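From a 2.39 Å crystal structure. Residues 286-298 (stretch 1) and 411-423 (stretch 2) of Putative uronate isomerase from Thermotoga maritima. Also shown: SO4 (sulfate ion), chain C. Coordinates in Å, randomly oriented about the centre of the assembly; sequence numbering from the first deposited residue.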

ATOM      1  N   GLY A 286      10.955  -1.371   0.402  1.00 25.08           N
ATOM      2  CA  GLY A 286      10.908  -2.799   0.104  1.00 26.49           C
ATOM      3  C   GLY A 286      10.146  -3.138  -1.179  1.00 21.40           C
ATOM      4  O   GLY A 286      10.360  -4.215  -1.757  1.00 23.40           O
ATOM      5  N   LYS A 287       9.263  -2.235  -1.623  1.00 18.52           N
ATOM      6  CA  LYS A 287       8.616  -2.345  -2.947  1.00 23.85           C
ATOM      7  C   LYS A 287       9.611  -2.628  -4.084  1.00 22.71           C
ATOM      8  O   LYS A 287       9.269  -3.280  -5.079  1.00 21.17           O
ATOM      9  CB  LYS A 287       7.822  -1.077  -3.273  1.00 23.99           C
ATOM     10  CG  LYS A 287       6.344  -1.148  -2.898  1.00 30.67           C
ATOM     11  CD  LYS A 287       5.808   0.224  -2.486  1.00 35.33           C
ATOM     12  CE  LYS A 287       4.301   0.191  -2.295  1.00 32.05           C
ATOM     13  NZ  LYS A 287       3.880  -0.896  -1.349  1.00 31.72           N
ATOM     14  N   GLY A 288      10.840  -2.138  -3.917  1.00 19.19           N
ATOM     15  CA  GLY A 288      11.917  -2.422  -4.847  1.00 22.88           C
ATOM     16  C   GLY A 288      12.185  -3.907  -5.003  1.00 23.71           C
ATOM     17  O   GLY A 288      12.433  -4.379  -6.118  1.00 23.36           O
ATOM     18  N   SER A 289      12.140  -4.649  -3.897  1.00 19.95           N
ATOM     19  CA  SER A 289      12.270  -6.102  -3.981  1.00 16.94           C
ATOM     20  C   SER A 289      10.987  -6.784  -4.513  1.00 24.22           C
ATOM     21  O   SER A 289      11.057  -7.616  -5.440  1.00 24.96           O
ATOM     22  CB  SER A 289      12.680  -6.687  -2.633  1.00 13.89           C
ATOM     23  OG  SER A 289      12.545  -8.102  -2.619  1.00 21.46           O
ATOM     24  N   TYR A 290       9.824  -6.425  -3.952  1.00 22.18           N
ATOM     25  CA  TYR A 290       8.568  -7.104  -4.318  1.00 20.83           C
ATOM     26  C   TYR A 290       8.296  -7.073  -5.822  1.00 25.01           C
ATOM     27  O   TYR A 290       7.808  -8.060  -6.389  1.00 23.79           O
ATOM     28  CB  TYR A 290       7.344  -6.497  -3.624  1.00 16.97           C
ATOM     29  CG  TYR A 290       7.527  -6.117  -2.177  1.00 20.89           C
ATOM     30  CD1 TYR A 290       8.268  -6.911  -1.303  1.00 14.94           C
ATOM     31  CD2 TYR A 290       6.952  -4.955  -1.677  1.00 23.44           C
ATOM     32  CE1 TYR A 290       8.424  -6.554   0.019  1.00 15.65           C
ATOM     33  CE2 TYR A 290       7.105  -4.585  -0.347  1.00 23.90           C
ATOM     34  CZ  TYR A 290       7.844  -5.387   0.496  1.00 19.34           C
ATOM     35  OH  TYR A 290       8.004  -5.016   1.816  1.00 21.97           O
ATOM     36  N   LYS A 291       8.585  -5.940  -6.466  1.00 24.59           N
ATOM     37  CA  LYS A 291       8.235  -5.781  -7.885  1.00 24.25           C
ATOM     38  C   LYS A 291       9.097  -6.628  -8.813  1.00 26.84           C
ATOM     39  O   LYS A 291       8.812  -6.724 -10.011  1.00 28.04           O
ATOM     40  CB  LYS A 291       8.286  -4.314  -8.325  1.00 22.45           C
ATOM     41  CG  LYS A 291       7.284  -3.417  -7.607  1.00 26.03           C
ATOM     42  CD  LYS A 291       5.872  -3.957  -7.736  1.00 25.70           C
ATOM     43  CE  LYS A 291       4.864  -2.828  -7.924  1.00 36.07           C
ATOM     44  NZ  LYS A 291       4.669  -1.926  -6.737  1.00 23.79           N
ATOM     45  N   LEU A 292      10.127  -7.262  -8.254  1.00 26.65           N
ATOM     46  CA  LEU A 292      11.036  -8.076  -9.050  1.00 25.06           C
ATOM     47  C   LEU A 292      10.948  -9.576  -8.730  1.00 27.89           C
ATOM     48  O   LEU A 292      11.832 -10.345  -9.114  1.00 29.61           O
ATOM     49  CB  LEU A 292      12.470  -7.564  -8.870  1.00 23.26           C
ATOM     50  CG  LEU A 292      12.690  -6.109  -9.344  1.00 26.33           C
ATOM     51  CD1 LEU A 292      14.074  -5.564  -8.959  1.00 15.70           C
ATOM     52  CD2 LEU A 292      12.437  -5.971 -10.865  1.00 22.20           C
ATOM     53  N   GLN A 293       9.883 -10.000  -8.052  1.00 26.03           N
ATOM     54  CA  GLN A 293       9.819 -11.381  -7.540  1.00 22.58           C
ATOM     55  C   GLN A 293       8.955 -12.387  -8.308  1.00 29.73           C
ATOM     56  O   GLN A 293       8.844 -13.544  -7.885  1.00 34.47           O
ATOM     57  CB  GLN A 293       9.408 -11.394  -6.065  1.00 19.13           C
ATOM     58  CG  GLN A 293      10.485 -10.884  -5.122  1.00 18.14           C
ATOM     59  CD  GLN A 293      10.087 -11.028  -3.660  1.00 21.01           C
ATOM     60  OE1 GLN A 293       9.435 -12.016  -3.262  1.00 16.68           O
ATOM     61  NE2 GLN A 293      10.461 -10.029  -2.851  1.00 17.63           N
ATOM     62  N   ARG A 294       8.331 -11.972  -9.410  1.00 31.34           N
ATOM     63  CA  ARG A 294       7.754 -12.961 -10.314  1.00 29.35           C
ATOM     64  C   ARG A 294       8.814 -13.981 -10.729  1.00 32.00           C
ATOM     65  O   ARG A 294      10.010 -13.646 -10.839  1.00 34.53           O
ATOM     66  CB  ARG A 294       7.085 -12.306 -11.518  1.00 28.32           C
ATOM     67  CG  ARG A 294       5.682 -11.855 -11.154  1.00 28.43           C
ATOM     68  CD  ARG A 294       4.798 -11.611 -12.345  1.00 25.60           C
ATOM     69  NE  ARG A 294       3.426 -11.449 -11.882  1.00 26.36           N
ATOM     70  CZ  ARG A 294       2.451 -10.878 -12.583  1.00 27.79           C
ATOM     71  NH1 ARG A 294       2.690 -10.414 -13.807  1.00 26.34           N
ATOM     72  NH2 ARG A 294       1.236 -10.763 -12.048  1.00 27.33           N
ATOM     73  N   PRO A 295       8.393 -15.244 -10.910  1.00 32.94           N
ATOM     74  CA  PRO A 295       9.393 -16.284 -11.172  1.00 30.85           C
ATOM     75  C   PRO A 295      10.120 -16.017 -12.487  1.00 39.28           C
ATOM     76  O   PRO A 295       9.471 -15.646 -13.485  1.00 29.04           O
ATOM     77  CB  PRO A 295       8.561 -17.572 -11.255  1.00 28.38           C
ATOM     78  CG  PRO A 295       7.156 -17.137 -11.494  1.00 29.65           C
ATOM     79  CD  PRO A 295       7.020 -15.783 -10.851  1.00 35.89           C
ATOM     80  N   GLY A 296      11.445 -16.173 -12.470  1.00 36.89           N
ATOM     81  CA  GLY A 296      12.255 -15.964 -13.658  1.00 32.46           C
ATOM     82  C   GLY A 296      12.757 -14.536 -13.856  1.00 38.75           C
ATOM     83  O   GLY A 296      13.617 -14.300 -14.722  1.00 32.46           O
ATOM     84  N   VAL A 297      12.233 -13.578 -13.081  1.00 33.79           N
ATOM     85  CA  VAL A 297      12.654 -12.184 -13.269  1.00 31.50           C
ATOM     86  C   VAL A 297      14.095 -11.946 -12.796  1.00 27.81           C
ATOM     87  O   VAL A 297      14.900 -11.313 -13.489  1.00 27.98           O
ATOM     88  CB  VAL A 297      11.656 -11.161 -12.663  1.00 32.02           C
ATOM     89  CG1 VAL A 297      12.231  -9.768 -12.698  1.00 28.85           C
ATOM     90  CG2 VAL A 297      10.367 -11.171 -13.456  1.00 23.21           C
HETATM   91  N   MSE A 298      14.431 -12.488 -11.637  1.00 27.67           N
HETATM   92  CA  MSE A 298      15.797 -12.394 -11.138  1.00 32.06           C
HETATM   93  C   MSE A 298      16.545 -13.701 -11.417  1.00 33.82           C
HETATM   94  O   MSE A 298      15.988 -14.791 -11.250  1.00 38.62           O
HETATM   95  CB  MSE A 298      15.797 -12.104  -9.634  1.00 29.08           C
HETATM   96  CG  MSE A 298      15.143 -10.803  -9.270  1.00 34.90           C
HETATM   97 SE   MSE A 298      16.245  -9.332  -9.900  0.61 35.71          SE
HETATM   98  CE  MSE A 298      14.975  -8.589 -11.096  1.00105.14           C
ATOM     99  N   TRP A 411      18.700  -0.366 -14.471  1.00 23.77           N
ATOM    100  CA  TRP A 411      18.565   0.827 -13.655  1.00 26.77           C
ATOM    101  C   TRP A 411      17.095   1.235 -13.752  1.00 27.43           C
ATOM    102  O   TRP A 411      16.649   1.761 -14.775  1.00 31.21           O
ATOM    103  CB  TRP A 411      19.484   1.918 -14.207  1.00 19.58           C
ATOM    104  CG  TRP A 411      19.632   3.159 -13.385  1.00 28.69           C
ATOM    105  CD1 TRP A 411      18.982   4.348 -13.572  1.00 24.16           C
ATOM    106  CD2 TRP A 411      20.527   3.361 -12.277  1.00 28.89           C
ATOM    107  NE1 TRP A 411      19.407   5.272 -12.643  1.00 24.88           N
ATOM    108  CE2 TRP A 411      20.352   4.690 -11.834  1.00 28.43           C
ATOM    109  CE3 TRP A 411      21.449   2.544 -11.609  1.00 26.44           C
ATOM    110  CZ2 TRP A 411      21.064   5.219 -10.757  1.00 29.78           C
ATOM    111  CZ3 TRP A 411      22.155   3.068 -10.545  1.00 26.43           C
ATOM    112  CH2 TRP A 411      21.957   4.392 -10.124  1.00 30.59           C
ATOM    113  N   ILE A 412      16.345   0.962 -12.688  1.00 24.90           N
ATOM    114  CA  ILE A 412      14.896   1.135 -12.682  1.00 19.52           C
ATOM    115  C   ILE A 412      14.488   2.465 -12.075  1.00 26.13           C
ATOM    116  O   ILE A 412      14.672   2.688 -10.869  1.00 27.11           O
ATOM    117  CB  ILE A 412      14.210  -0.006 -11.887  1.00 39.23           C
ATOM    118  CG1 ILE A 412      14.727  -1.375 -12.359  1.00 32.37           C
ATOM    119  CG2 ILE A 412      12.681   0.080 -12.006  1.00 32.86           C
ATOM    120  CD1 ILE A 412      14.221  -2.531 -11.502  1.00 26.47           C
ATOM    121  N   VAL A 413      13.950   3.346 -12.922  1.00 33.60           N
ATOM    122  CA  VAL A 413      13.404   4.635 -12.493  1.00 34.11           C
ATOM    123  C   VAL A 413      12.026   4.795 -13.109  1.00 30.63           C
ATOM    124  O   VAL A 413      11.874   4.626 -14.318  1.00 33.93           O
ATOM    125  CB  VAL A 413      14.264   5.831 -12.975  1.00 37.30           C
ATOM    126  CG1 VAL A 413      13.633   7.164 -12.537  1.00 39.88           C
ATOM    127  CG2 VAL A 413      15.690   5.737 -12.459  1.00 28.17           C
ATOM    128  N   PRO A 414      11.009   5.098 -12.284  1.00 29.37           N
ATOM    129  CA  PRO A 414      11.100   5.203 -10.819  1.00 29.37           C
ATOM    130  C   PRO A 414      11.012   3.833 -10.133  1.00 26.32           C
ATOM    131  O   PRO A 414      10.267   2.932 -10.559  1.00 22.80           O
ATOM    132  CB  PRO A 414       9.882   6.059 -10.455  1.00 29.24           C
ATOM    133  CG  PRO A 414       8.861   5.692 -11.517  1.00 35.11           C
ATOM    134  CD  PRO A 414       9.665   5.453 -12.785  1.00 33.85           C
ATOM    135  N   GLY A 415      11.769   3.681  -9.056  1.00 22.72           N
ATOM    136  CA  GLY A 415      11.886   2.378  -8.432  1.00 20.87           C
ATOM    137  C   GLY A 415      10.679   1.944  -7.622  1.00 26.12           C
ATOM    138  O   GLY A 415      10.001   2.764  -6.972  1.00 21.60           O
ATOM    139  N   GLY A 416      10.422   0.638  -7.650  1.00 23.40           N
ATOM    140  CA  GLY A 416       9.378   0.045  -6.838  1.00 18.11           C
ATOM    141  C   GLY A 416       7.967   0.318  -7.330  1.00 19.25           C
ATOM    142  O   GLY A 416       7.003   0.021  -6.626  1.00 31.27           O
ATOM    143  N   LYS A 417       7.841   0.886  -8.527  1.00 19.98           N
ATOM    144  CA  LYS A 417       6.530   1.247  -9.061  1.00 27.50           C
ATOM    145  C   LYS A 417       5.955   0.145  -9.956  1.00 28.39           C
ATOM    146  O   LYS A 417       4.901  -0.414  -9.659  1.00 28.76           O
ATOM    147  CB  LYS A 417       6.590   2.586  -9.812  1.00 30.88           C
ATOM    148  CG  LYS A 417       6.978   3.804  -8.935  1.00 31.14           C
ATOM    149  CD  LYS A 417       6.002   3.983  -7.775  1.00 30.99           C
ATOM    150  CE  LYS A 417       6.556   4.939  -6.718  1.00 33.83           C
ATOM    151  NZ  LYS A 417       6.651   6.361  -7.143  1.00 32.26           N
ATOM    152  N   TYR A 418       6.667  -0.174 -11.035  1.00 29.33           N
ATOM    153  CA  TYR A 418       6.206  -1.156 -12.027  1.00 23.89           C
ATOM    154  C   TYR A 418       6.479  -2.610 -11.656  1.00 17.79           C
ATOM    155  O   TYR A 418       7.521  -2.914 -11.070  1.00 18.93           O
ATOM    156  CB  TYR A 418       6.833  -0.851 -13.390  1.00 23.80           C
ATOM    157  CG  TYR A 418       6.262   0.406 -13.966  1.00 27.38           C
ATOM    158  CD1 TYR A 418       6.712   1.644 -13.539  1.00 29.64           C
ATOM    159  CD2 TYR A 418       5.219   0.367 -14.892  1.00 36.36           C
ATOM    160  CE1 TYR A 418       6.169   2.817 -14.036  1.00 28.69           C
ATOM    161  CE2 TYR A 418       4.665   1.540 -15.402  1.00 35.62           C
ATOM    162  CZ  TYR A 418       5.148   2.764 -14.966  1.00 31.98           C
ATOM    163  OH  TYR A 418       4.613   3.941 -15.446  1.00 29.02           O
ATOM    164  N   LEU A 419       5.537  -3.492 -12.008  1.00 24.07           N
ATOM    165  CA  LEU A 419       5.696  -4.942 -11.855  1.00 19.07           C
ATOM    166  C   LEU A 419       6.480  -5.466 -13.058  1.00 27.55           C
ATOM    167  O   LEU A 419       6.140  -5.165 -14.211  1.00 32.80           O
ATOM    168  CB  LEU A 419       4.332  -5.623 -11.853  1.00 17.59           C
ATOM    169  CG  LEU A 419       4.023  -6.817 -10.950  1.00 20.54           C
ATOM    170  CD1 LEU A 419       2.963  -7.700 -11.625  1.00 23.23           C
ATOM    171  CD2 LEU A 419       5.258  -7.612 -10.560  1.00 17.99           C
ATOM    172  N   TYR A 420       7.528  -6.240 -12.802  1.00 27.12           N
ATOM    173  CA  TYR A 420       8.297  -6.834 -13.890  1.00 21.66           C
ATOM    174  C   TYR A 420       7.867  -8.272 -14.183  1.00 26.38           C
ATOM    175  O   TYR A 420       7.538  -9.034 -13.265  1.00 28.58           O
ATOM    176  CB  TYR A 420       9.796  -6.730 -13.598  1.00 24.48           C
ATOM    177  CG  TYR A 420      10.314  -5.365 -13.961  1.00 27.53           C
ATOM    178  CD1 TYR A 420      10.119  -4.273 -13.115  1.00 26.19           C
ATOM    179  CD2 TYR A 420      10.952  -5.151 -15.171  1.00 22.72           C
ATOM    180  CE1 TYR A 420      10.571  -3.011 -13.459  1.00 25.49           C
ATOM    181  CE2 TYR A 420      11.411  -3.898 -15.522  1.00 29.45           C
ATOM    182  CZ  TYR A 420      11.216  -2.830 -14.673  1.00 28.18           C
ATOM    183  OH  TYR A 420      11.672  -1.584 -15.044  1.00 29.95           O
ATOM    184  N   ASP A 421       7.826  -8.627 -15.467  1.00 25.88           N
ATOM    185  CA  ASP A 421       7.534 -10.001 -15.861  1.00 28.51           C
ATOM    186  C   ASP A 421       8.418 -10.431 -17.042  1.00 34.99           C
ATOM    187  O   ASP A 421       8.967  -9.584 -17.758  1.00 31.95           O
ATOM    188  CB  ASP A 421       6.047 -10.181 -16.182  1.00 29.39           C
ATOM    189  CG  ASP A 421       5.533 -11.579 -15.815  1.00 42.19           C
ATOM    190  OD1 ASP A 421       6.379 -12.500 -15.628  1.00 39.39           O
ATOM    191  OD2 ASP A 421       4.287 -11.763 -15.710  1.00 39.98           O
ATOM    192  N   LEU A 422       8.581 -11.743 -17.210  1.00 40.41           N
ATOM    193  CA  LEU A 422       9.322 -12.308 -18.345  1.00 44.09           C
ATOM    194  C   LEU A 422       8.437 -12.372 -19.589  1.00 43.48           C
ATOM    195  O   LEU A 422       7.320 -12.910 -19.537  1.00 44.46           O
ATOM    196  CB  LEU A 422       9.834 -13.717 -18.020  1.00 49.41           C
ATOM    197  CG  LEU A 422      11.218 -13.874 -17.384  1.00 42.49           C
ATOM    198  CD1 LEU A 422      11.553 -15.360 -17.219  1.00 35.96           C
ATOM    199  CD2 LEU A 422      12.278 -13.176 -18.225  1.00 37.96           C
ATOM    200  N   LYS A 423       8.939 -11.832 -20.700  1.00 46.17           N
ATOM    201  CA  LYS A 423       8.148 -11.717 -21.931  1.00 48.02           C
ATOM    202  C   LYS A 423       8.160 -12.993 -22.763  1.00 49.41           C
ATOM    203  O   LYS A 423       8.625 -14.036 -22.299  1.00 56.69           O
ATOM    204  CB  LYS A 423       8.621 -10.528 -22.771  1.00 45.94           C
ATOM    205  CG  LYS A 423       9.246 -10.893 -24.100  1.00 51.57           C
ATOM    206  CD  LYS A 423       9.329  -9.651 -24.999  1.00 55.54           C
ATOM    207  CE  LYS A 423      10.174  -8.546 -24.355  1.00 58.92           C
ATOM    208  NZ  LYS A 423      10.145  -7.245 -25.116  1.00 63.91           N
TER
HETATM  209  S   SO4 C 502       0.833   0.874   0.077  1.00 48.68           S
HETATM  210  O1  SO4 C 502      -0.475   0.640  -0.569  1.00 44.25           O
HETATM  211  O2  SO4 C 502       0.712   1.983   1.042  1.00 52.22           O
HETATM  212  O3  SO4 C 502       1.323  -0.314   0.796  1.00 38.65           O
HETATM  213  O4  SO4 C 502       1.782   1.238  -0.980  1.00 60.25           O
HETATM  214  O   HOH W   1       8.361  -9.288 -10.720  1.00 26.90           O
HETATM  215  O   HOH W   2       7.349 -14.512 -14.594  1.00 41.81           O

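The two stretches lie far apart in sequence but pack side by side, burying 727 Å² between them. The closest CA atoms across the stretches belong to two glycines, G288 CA and G416 CA, 4.1 Å apart. The bare CA of G416 leaves room for the helix. A CB on G416 would sit 3.2 Å from K287 CB, a tight fit, and 3.3 Å from G288 N. G416 has positive phi, which itself favours glycine. K287 CB rests 3.6 Å from G416 O, while the end of its chain leads away. K287 NZ makes weak hydrogen bonds to the sulfate, the shorter at 3.0 Å to O4.

K291 has the largest area covered by the other stretch. Its long chain lies along the loop that leads into strand 419-422. K291 CB is 3.2 Å from Y418 O, and K291 CE is 3.0 Å from K417 O. At the tip, K291 NZ donates a hydrogen bond to G416 O at 3.0 Å. Lysine suits this place: its methylenes cover the loop backbone and its ammonium reaches a buried carbonyl.

The backbone of K291 makes the next link. Y420 N donates to K291 O at 3.1 Å, nearly straight at 167°. Water 1 fills the space beside this bond. It donates to K291 O and to Y420 O, both at 2.7 Å, and accepts from R294 N at 3.0 Å.

Apolar side chains close up around Y420. The CA-to-CB bond of L292 points away, but its end comes nearer, and L292 CD2 packs 3.6 Å from Y420 CD1 and 3.9 Å from I412 CD1. V297 CG1 lies 4.0 Å from Y420 CB. V297 CG2 sits 3.6 Å from Y420 O, so this compact branched side chain fits against the strand backbone.

The CA-to-CB bond of R294 points toward the strand, and the extended side chain runs across it. L419 CD1 lies over one face of the guanidinium, 3.4 Å from R294 CZ. R294 NH1 forms a salt bridge with D421 OD2 at 2.8 Å; the hydrogen bond within it is weak, with an angle of 129°. The other carboxylate oxygen is also used: D421 OD1 accepts from L422 N at 2.8 Å and from water 2 at 2.5 Å. Water 2 also donates to P295 O at 2.6 Å, bridging the stretches.

At G296 the bump belongs to L422. L422 CD1 comes 3.4 Å from G296 O. A CB on G296 would lie 2.5 Å from L422 CD1, a clash, and the backbone angles also call for glycine.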